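Local coordinates for hypothetical protein PH1570 (Pyrococcus horikoshii, PDB 2HQ4), which is of unknown function but belongs to the Ph1570 family, with a fold combining an antiparallel sheet and helices, at residues L86-I97 with E116-Y127. Numbering follows the deposited sequence.
Sequences LKPIKFTSEQVI and EEAKIYKTKEGY
With CG1 anti to the carbonyl carbon (chi1 -57°), Ile89 reaches obliquely across Lys122, its CD1 3.6 Å from Lys122 CB, while CG1 comes up to the edge of the Tyr127 ring. Val96, from the first turn of the helix 94-107, treats the same ring differently: its CG1, trans to the backbone N at chi1 154°, stands over one face, offset toward the rim, in a CH-pi contact 4.1 Å from the Tyr127 ring centroid, and CG2 touches Tyr127 CE2 at 3.8 Å. One tyrosine thus meets the incoming chain by edge and by face, an example of how a single aromatic ring can join the end of an edge strand and the helix that follows by using two of its surfaces. CG2 of Thr92 meets CG1 of Ile120, the two side chains crossing at about a right angle, and the buried Ile120 also touches CD1 of Ile97.

The backbone fixes this alignment with two bonds, Lys122 N to Lys87 O and Ile89 N to Ile120 O, the latter 2.9 Å long and fairly straight at 164°. Ile120 O is held further by a water that also bonds Ile89 O and the amine of Lys119. Between the two bonds Pro88, which has no N-H to offer, sets its CD 3.9 Å from CD1 of Tyr121.

At the other end CD2 of Leu86 lies 3.6 Å from CG2 of Thr123, whose hydroxyl accepts from Glu125 N and donates to Gly126 O; a valine here would probably leave Glu125 N without this acceptor and Gly126 O with one donor fewer, the turn then resting on its backbone bonds. Glu125 also forms a salt bridge with Arg139. Thr123 to Gly126 is a type I turn with an ST turn at its start, joining strands 119-123 and 126-130 as a beta hairpin, to which the short, weakly bonded 87-88 adds an edge strand, outermost in the antiparallel sheet.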
ATOM      1  N   LEU A  86       1.061  -2.365 -18.045  1.00 63.02           N
ATOM      2  CA  LEU A  86      -0.398  -2.417 -17.774  1.00 61.50           C
ATOM      3  C   LEU A  86      -1.444  -1.370 -18.252  1.00 60.29           C
ATOM      4  O   LEU A  86      -1.130  -0.220 -18.579  1.00 60.31           O
ATOM      5  CB  LEU A  86      -0.640  -2.917 -16.345  1.00 61.80           C
ATOM      6  CG  LEU A  86      -0.260  -4.409 -16.298  1.00 60.86           C
ATOM      7  CD1 LEU A  86       1.227  -4.668 -16.035  1.00 61.49           C
ATOM      8  CD2 LEU A  86      -1.092  -5.119 -15.293  1.00 60.58           C
ATOM      9  N   LYS A  87      -2.702  -1.819 -18.253  1.00 58.68           N
ATOM     10  CA  LYS A  87      -3.662  -1.464 -19.312  1.00 57.56           C
ATOM     11  C   LYS A  87      -4.954  -0.764 -18.896  1.00 56.13           C
ATOM     12  O   LYS A  87      -5.879  -1.409 -18.380  1.00 54.75           O
ATOM     13  CB  LYS A  87      -4.012  -2.720 -20.114  1.00 57.88           C
ATOM     14  CG  LYS A  87      -2.800  -3.570 -20.502  1.00 59.64           C
ATOM     15  CD  LYS A  87      -3.215  -4.703 -21.437  1.00 62.47           C
ATOM     16  CE  LYS A  87      -2.013  -5.522 -21.894  1.00 63.92           C
ATOM     17  NZ  LYS A  87      -2.364  -6.328 -23.118  1.00 63.90           N
ATOM     18  N   PRO A  88      -5.019   0.558 -19.138  1.00 55.20           N
ATOM     19  CA  PRO A  88      -6.164   1.399 -18.790  1.00 54.97           C
ATOM     20  C   PRO A  88      -7.437   1.032 -19.549  1.00 54.80           C
ATOM     21  O   PRO A  88      -7.370   0.629 -20.709  1.00 54.95           O
ATOM     22  CB  PRO A  88      -5.692   2.814 -19.143  1.00 54.65           C
ATOM     23  CG  PRO A  88      -4.565   2.630 -20.083  1.00 55.16           C
ATOM     24  CD  PRO A  88      -3.919   1.333 -19.745  1.00 55.22           C
ATOM     25  N   ILE A  89      -8.577   1.128 -18.874  1.00 54.64           N
ATOM     26  CA  ILE A  89      -9.876   0.868 -19.486  1.00 55.08           C
ATOM     27  C   ILE A  89     -10.445   2.211 -19.936  1.00 55.76           C
ATOM     28  O   ILE A  89     -10.523   3.170 -19.155  1.00 55.59           O
ATOM     29  CB  ILE A  89     -10.850   0.123 -18.521  1.00 54.97           C
ATOM     30  CG1 ILE A  89     -10.249  -1.201 -18.041  1.00 54.59           C
ATOM     31  CG2 ILE A  89     -12.194  -0.146 -19.189  1.00 54.98           C
ATOM     32  CD1 ILE A  89      -9.919  -2.178 -19.161  1.00 54.50           C
ATOM     33  N   LYS A  90     -10.802   2.291 -21.211  1.00 56.75           N
ATOM     34  CA  LYS A  90     -11.285   3.547 -21.783  1.00 57.78           C
ATOM     35  C   LYS A  90     -12.681   3.850 -21.265  1.00 57.97           C
ATOM     36  O   LYS A  90     -12.992   4.998 -20.968  1.00 58.28           O
ATOM     37  CB  LYS A  90     -11.265   3.510 -23.321  1.00 58.30           C
ATOM     38  CG  LYS A  90      -9.863   3.403 -23.958  1.00 59.15           C
ATOM     39  CD  LYS A  90      -8.881   4.435 -23.376  1.00 60.18           C
ATOM     40  CE  LYS A  90      -7.432   4.114 -23.758  1.00 61.18           C
ATOM     41  NZ  LYS A  90      -7.009   2.731 -23.355  1.00 61.92           N
ATOM     42  N   PHE A  91     -13.500   2.802 -21.156  1.00 58.19           N
ATOM     43  CA  PHE A  91     -14.853   2.882 -20.607  1.00 58.47           C
ATOM     44  C   PHE A  91     -15.174   1.606 -19.843  1.00 58.03           C
ATOM     45  O   PHE A  91     -15.105   0.502 -20.394  1.00 57.97           O
ATOM     46  CB  PHE A  91     -15.882   3.076 -21.727  1.00 59.14           C
ATOM     47  CG  PHE A  91     -17.316   2.932 -21.281  1.00 60.52           C
ATOM     48  CD1 PHE A  91     -17.981   4.002 -20.666  1.00 62.00           C
ATOM     49  CD2 PHE A  91     -18.013   1.737 -21.494  1.00 61.06           C
ATOM     50  CE1 PHE A  91     -19.323   3.882 -20.258  1.00 62.51           C
ATOM     51  CE2 PHE A  91     -19.356   1.602 -21.091  1.00 61.68           C
ATOM     52  CZ  PHE A  91     -20.013   2.679 -20.473  1.00 61.65           C
ATOM     53  N   THR A  92     -15.516   1.767 -18.569  1.00 57.45           N
ATOM     54  CA  THR A  92     -15.920   0.638 -17.735  1.00 57.06           C
ATOM     55  C   THR A  92     -17.413   0.747 -17.413  1.00 56.45           C
ATOM     56  O   THR A  92     -17.893   1.825 -17.048  1.00 56.09           O
ATOM     57  CB  THR A  92     -15.021   0.491 -16.441  1.00 57.07           C
ATOM     58  OG1 THR A  92     -15.610  -0.444 -15.531  1.00 57.97           O
ATOM     59  CG2 THR A  92     -14.830   1.816 -15.728  1.00 57.11           C
ATOM     60  N   SER A  93     -18.132  -0.367 -17.562  1.00 56.27           N
ATOM     61  CA  SER A  93     -19.586  -0.400 -17.375  1.00 56.07           C
ATOM     62  C   SER A  93     -19.972  -0.064 -15.944  1.00 56.12           C
ATOM     63  O   SER A  93     -19.227  -0.377 -15.010  1.00 55.78           O
ATOM     64  CB  SER A  93     -20.169  -1.769 -17.762  1.00 56.39           C
ATOM     65  OG  SER A  93     -19.643  -2.841 -16.979  1.00 56.90           O
ATOM     66  N   GLU A  94     -21.127   0.586 -15.785  1.00 55.71           N
ATOM     67  CA  GLU A  94     -21.727   0.813 -14.467  1.00 55.80           C
ATOM     68  C   GLU A  94     -21.730  -0.455 -13.621  1.00 54.29           C
ATOM     69  O   GLU A  94     -21.616  -0.391 -12.407  1.00 54.24           O
ATOM     70  CB  GLU A  94     -23.172   1.295 -14.608  1.00 55.88           C
ATOM     71  CG  GLU A  94     -23.324   2.671 -15.239  1.00 57.92           C
ATOM     72  CD  GLU A  94     -24.787   3.074 -15.401  1.00 58.25           C
ATOM     73  OE1 GLU A  94     -25.513   2.405 -16.183  1.00 60.58           O
ATOM     74  OE2 GLU A  94     -25.200   4.065 -14.750  1.00 60.45           O
ATOM     75  N   GLN A  95     -21.883  -1.600 -14.281  1.00 52.96           N
ATOM     76  CA  GLN A  95     -21.967  -2.897 -13.620  1.00 51.79           C
ATOM     77  C   GLN A  95     -20.659  -3.278 -12.920  1.00 49.90           C
ATOM     78  O   GLN A  95     -20.678  -3.737 -11.772  1.00 49.11           O
ATOM     79  CB  GLN A  95     -22.383  -3.969 -14.632  1.00 52.27           C
ATOM     80  CG  GLN A  95     -22.488  -5.382 -14.072  1.00 54.98           C
ATOM     81  CD  GLN A  95     -23.739  -5.632 -13.226  1.00 58.59           C
ATOM     82  OE1 GLN A  95     -24.644  -4.785 -13.133  1.00 60.20           O
ATOM     83  NE2 GLN A  95     -23.792  -6.811 -12.602  1.00 58.53           N
ATOM     84  N   VAL A  96     -19.544  -3.103 -13.636  1.00 48.13           N
ATOM     85  CA  VAL A  96     -18.191  -3.302 -13.101  1.00 46.15           C
ATOM     86  C   VAL A  96     -17.934  -2.334 -11.946  1.00 44.30           C
ATOM     87  O   VAL A  96     -17.501  -2.762 -10.886  1.00 43.76           O
ATOM     88  CB  VAL A  96     -17.114  -3.139 -14.209  1.00 46.27           C
ATOM     89  CG1 VAL A  96     -15.752  -2.695 -13.627  1.00 45.96           C
ATOM     90  CG2 VAL A  96     -16.972  -4.435 -15.001  1.00 46.14           C
ATOM     91  N   ILE A  97     -18.207  -1.044 -12.165  1.00 42.40           N
ATOM     92  CA  ILE A  97     -18.092  -0.021 -11.119  1.00 41.24           C
ATOM     93  C   ILE A  97     -18.896  -0.439  -9.884  1.00 39.85           C
ATOM     94  O   ILE A  97     -18.378  -0.450  -8.748  1.00 39.25           O
ATOM     95  CB  ILE A  97     -18.524   1.404 -11.626  1.00 41.78           C
ATOM     96  CG1 ILE A  97     -17.566   1.930 -12.700  1.00 42.95           C
ATOM     97  CG2 ILE A  97     -18.621   2.426 -10.481  1.00 41.34           C
ATOM     98  CD1 ILE A  97     -16.105   2.081 -12.272  1.00 45.50           C
ATOM     99  N   GLU A 116     -15.907   5.221  -8.779  1.00 36.64           N
ATOM    100  CA  GLU A 116     -16.137   5.967 -10.041  1.00 38.45           C
ATOM    101  C   GLU A 116     -15.181   7.166 -10.246  1.00 37.95           C
ATOM    102  O   GLU A 116     -15.022   7.679 -11.346  1.00 38.67           O
ATOM    103  CB  GLU A 116     -17.622   6.358 -10.189  1.00 39.64           C
ATOM    104  CG  GLU A 116     -18.028   7.613  -9.464  1.00 43.06           C
ATOM    105  CD  GLU A 116     -18.248   7.408  -7.986  1.00 50.66           C
ATOM    106  OE1 GLU A 116     -18.399   6.237  -7.530  1.00 52.77           O
ATOM    107  OE2 GLU A 116     -18.273   8.438  -7.276  1.00 53.45           O
ATOM    108  N   GLU A 117     -14.510   7.577  -9.184  1.00 37.31           N
ATOM    109  CA  GLU A 117     -13.463   8.585  -9.294  1.00 37.65           C
ATOM    110  C   GLU A 117     -12.077   7.997  -9.613  1.00 36.30           C
ATOM    111  O   GLU A 117     -11.113   8.743  -9.839  1.00 37.41           O
ATOM    112  CB  GLU A 117     -13.406   9.382  -7.992  1.00 38.50           C
ATOM    113  CG  GLU A 117     -14.718  10.116  -7.684  1.00 42.01           C
ATOM    114  CD  GLU A 117     -14.595  11.008  -6.473  1.00 48.80           C
ATOM    115  OE1 GLU A 117     -14.455  10.474  -5.332  1.00 50.94           O
ATOM    116  OE2 GLU A 117     -14.627  12.246  -6.669  1.00 52.11           O
ATOM    117  N   ALA A 118     -11.976   6.673  -9.642  1.00 33.83           N
ATOM    118  CA  ALA A 118     -10.689   6.013  -9.864  1.00 31.51           C
ATOM    119  C   ALA A 118     -10.376   5.809 -11.343  1.00 30.45           C
ATOM    120  O   ALA A 118     -11.270   5.716 -12.187  1.00 29.63           O
ATOM    121  CB  ALA A 118     -10.640   4.675  -9.135  1.00 30.95           C
ATOM    122  N   LYS A 119      -9.091   5.699 -11.638  1.00 28.85           N
ATOM    123  CA  LYS A 119      -8.683   5.168 -12.921  1.00 27.83           C
ATOM    124  C   LYS A 119      -8.671   3.618 -12.867  1.00 26.91           C
ATOM    125  O   LYS A 119      -8.122   3.019 -11.915  1.00 24.18           O
ATOM    126  CB  LYS A 119      -7.337   5.752 -13.299  1.00 28.50           C
ATOM    127  CG  LYS A 119      -6.987   5.546 -14.735  1.00 33.06           C
ATOM    128  CD  LYS A 119      -6.005   6.590 -15.189  1.00 37.66           C
ATOM    129  CE  LYS A 119      -5.214   6.083 -16.399  1.00 39.82           C
ATOM    130  NZ  LYS A 119      -6.122   5.980 -17.569  1.00 43.26           N
ATOM    131  N   ILE A 120      -9.297   2.978 -13.861  1.00 25.16           N
ATOM    132  CA  ILE A 120      -9.452   1.535 -13.839  1.00 26.20           C
ATOM    133  C   ILE A 120      -8.540   0.884 -14.855  1.00 27.12           C
ATOM    134  O   ILE A 120      -8.442   1.362 -16.006  1.00 26.70           O
ATOM    135  CB  ILE A 120     -10.943   1.089 -14.092  1.00 26.51           C
ATOM    136  CG1 ILE A 120     -11.940   1.888 -13.226  1.00 27.68           C
ATOM    137  CG2 ILE A 120     -11.095  -0.424 -13.898  1.00 26.27           C
ATOM    138  CD1 ILE A 120     -11.729   1.793 -11.676  1.00 27.33           C
ATOM    139  N   TYR A 121      -7.865  -0.190 -14.440  1.00 26.05           N
ATOM    140  CA  TYR A 121      -6.988  -0.932 -15.324  1.00 27.67           C
ATOM    141  C   TYR A 121      -7.367  -2.409 -15.328  1.00 29.19           C
ATOM    142  O   TYR A 121      -7.787  -2.949 -14.293  1.00 29.13           O
ATOM    143  CB  TYR A 121      -5.517  -0.798 -14.925  1.00 27.25           C
ATOM    144  CG  TYR A 121      -4.972   0.615 -14.795  1.00 28.19           C
ATOM    145  CD1 TYR A 121      -4.195   1.194 -15.819  1.00 27.83           C
ATOM    146  CD2 TYR A 121      -5.193   1.358 -13.626  1.00 24.93           C
ATOM    147  CE1 TYR A 121      -3.660   2.490 -15.673  1.00 30.22           C
ATOM    148  CE2 TYR A 121      -4.694   2.647 -13.472  1.00 27.22           C
ATOM    149  CZ  TYR A 121      -3.933   3.210 -14.496  1.00 30.08           C
ATOM    150  OH  TYR A 121      -3.427   4.463 -14.293  1.00 31.52           O
ATOM    151  N   LYS A 122      -7.226  -3.067 -16.471  1.00 30.26           N
ATOM    152  CA  LYS A 122      -7.409  -4.518 -16.499  1.00 33.50           C
ATOM    153  C   LYS A 122      -6.049  -5.208 -16.369  1.00 32.69           C
ATOM    154  O   LYS A 122      -5.088  -4.873 -17.062  1.00 32.86           O
ATOM    155  CB  LYS A 122      -8.154  -4.980 -17.755  1.00 34.50           C
ATOM    156  CG  LYS A 122      -8.751  -6.407 -17.631  1.00 38.98           C
ATOM    157  CD  LYS A 122      -9.474  -6.880 -18.904  1.00 38.26           C
ATOM    158  CE  LYS A 122     -10.903  -6.337 -19.009  1.00 45.03           C
ATOM    159  NZ  LYS A 122     -11.724  -7.036 -20.048  1.00 46.66           N
ATOM    160  N   THR A 123      -5.963  -6.152 -15.446  1.00 31.68           N
ATOM    161  CA  THR A 123      -4.755  -6.923 -15.269  1.00 30.34           C
ATOM    162  C   THR A 123      -5.063  -8.410 -15.479  1.00 31.12           C
ATOM    163  O   THR A 123      -6.234  -8.804 -15.629  1.00 30.23           O
ATOM    164  CB  THR A 123      -4.133  -6.707 -13.881  1.00 30.53           C
ATOM    165  OG1 THR A 123      -4.827  -7.507 -12.934  1.00 27.00           O
ATOM    166  CG2 THR A 123      -4.191  -5.228 -13.442  1.00 28.71           C
ATOM    167  N   LYS A 124      -4.019  -9.237 -15.443  1.00 30.96           N
ATOM    168  CA  LYS A 124      -4.210 -10.671 -15.596  1.00 32.47           C
ATOM    169  C   LYS A 124      -4.988 -11.264 -14.440  1.00 30.40           C
ATOM    170  O   LYS A 124      -5.373 -12.403 -14.501  1.00 31.54           O
ATOM    171  CB  LYS A 124      -2.862 -11.382 -15.782  1.00 32.75           C
ATOM    172  CG  LYS A 124      -2.359 -11.273 -17.236  1.00 36.10           C
ATOM    173  CD  LYS A 124      -1.017 -11.986 -17.493  1.00 36.57           C
ATOM    174  CE  LYS A 124      -0.562 -11.806 -18.960  1.00 39.25           C
ATOM    175  NZ  LYS A 124       0.877 -12.212 -19.156  1.00 43.24           N
ATOM    176  N   GLU A 125      -5.217 -10.486 -13.389  1.00 28.19           N
ATOM    177  CA  GLU A 125      -5.873 -11.008 -12.192  1.00 26.46           C
ATOM    178  C   GLU A 125      -7.239 -10.383 -11.886  1.00 25.78           C
ATOM    179  O   GLU A 125      -7.869 -10.721 -10.867  1.00 25.29           O
ATOM    180  CB  GLU A 125      -4.933 -10.859 -10.994  1.00 25.59           C
ATOM    181  CG  GLU A 125      -3.661 -11.646 -11.185  1.00 25.23           C
ATOM    182  CD  GLU A 125      -2.725 -11.574 -10.020  1.00 26.07           C
ATOM    183  OE1 GLU A 125      -3.148 -11.214  -8.923  1.00 25.16           O
ATOM    184  OE2 GLU A 125      -1.533 -11.885 -10.196  1.00 27.36           O
ATOM    185  N   GLY A 126      -7.674  -9.452 -12.734  1.00 24.44           N
ATOM    186  CA  GLY A 126      -8.934  -8.717 -12.484  1.00 23.02           C
ATOM    187  C   GLY A 126      -8.681  -7.222 -12.593  1.00 23.17           C
ATOM    188  O   GLY A 126      -7.677  -6.809 -13.180  1.00 24.36           O
ATOM    189  N   TYR A 127      -9.571  -6.413 -12.033  1.00 21.60           N
ATOM    190  CA  TYR A 127      -9.485  -4.962 -12.151  1.00 22.06           C
ATOM    191  C   TYR A 127      -8.677  -4.345 -11.004  1.00 21.48           C
ATOM    192  O   TYR A 127      -8.785  -4.797  -9.835  1.00 20.18           O
ATOM    193  CB  TYR A 127     -10.894  -4.352 -12.139  1.00 22.95           C
ATOM    194  CG  TYR A 127     -11.694  -4.688 -13.378  1.00 26.35           C
ATOM    195  CD1 TYR A 127     -11.353  -4.118 -14.614  1.00 29.38           C
ATOM    196  CD2 TYR A 127     -12.797  -5.560 -13.320  1.00 28.29           C
ATOM    197  CE1 TYR A 127     -12.074  -4.409 -15.770  1.00 30.19           C
ATOM    198  CE2 TYR A 127     -13.543  -5.876 -14.497  1.00 27.54           C
ATOM    199  CZ  TYR A 127     -13.165  -5.294 -15.707  1.00 29.20           C
ATOM    200  OH  TYR A 127     -13.857  -5.553 -16.873  1.00 30.00           O
TER
HETATM  201  O   HOH W   1     -10.705   4.376 -15.978  1.00 37.56           O
HETATM  202  O   HOH W   2      -8.216   3.856 -17.254  1.00 51.47           O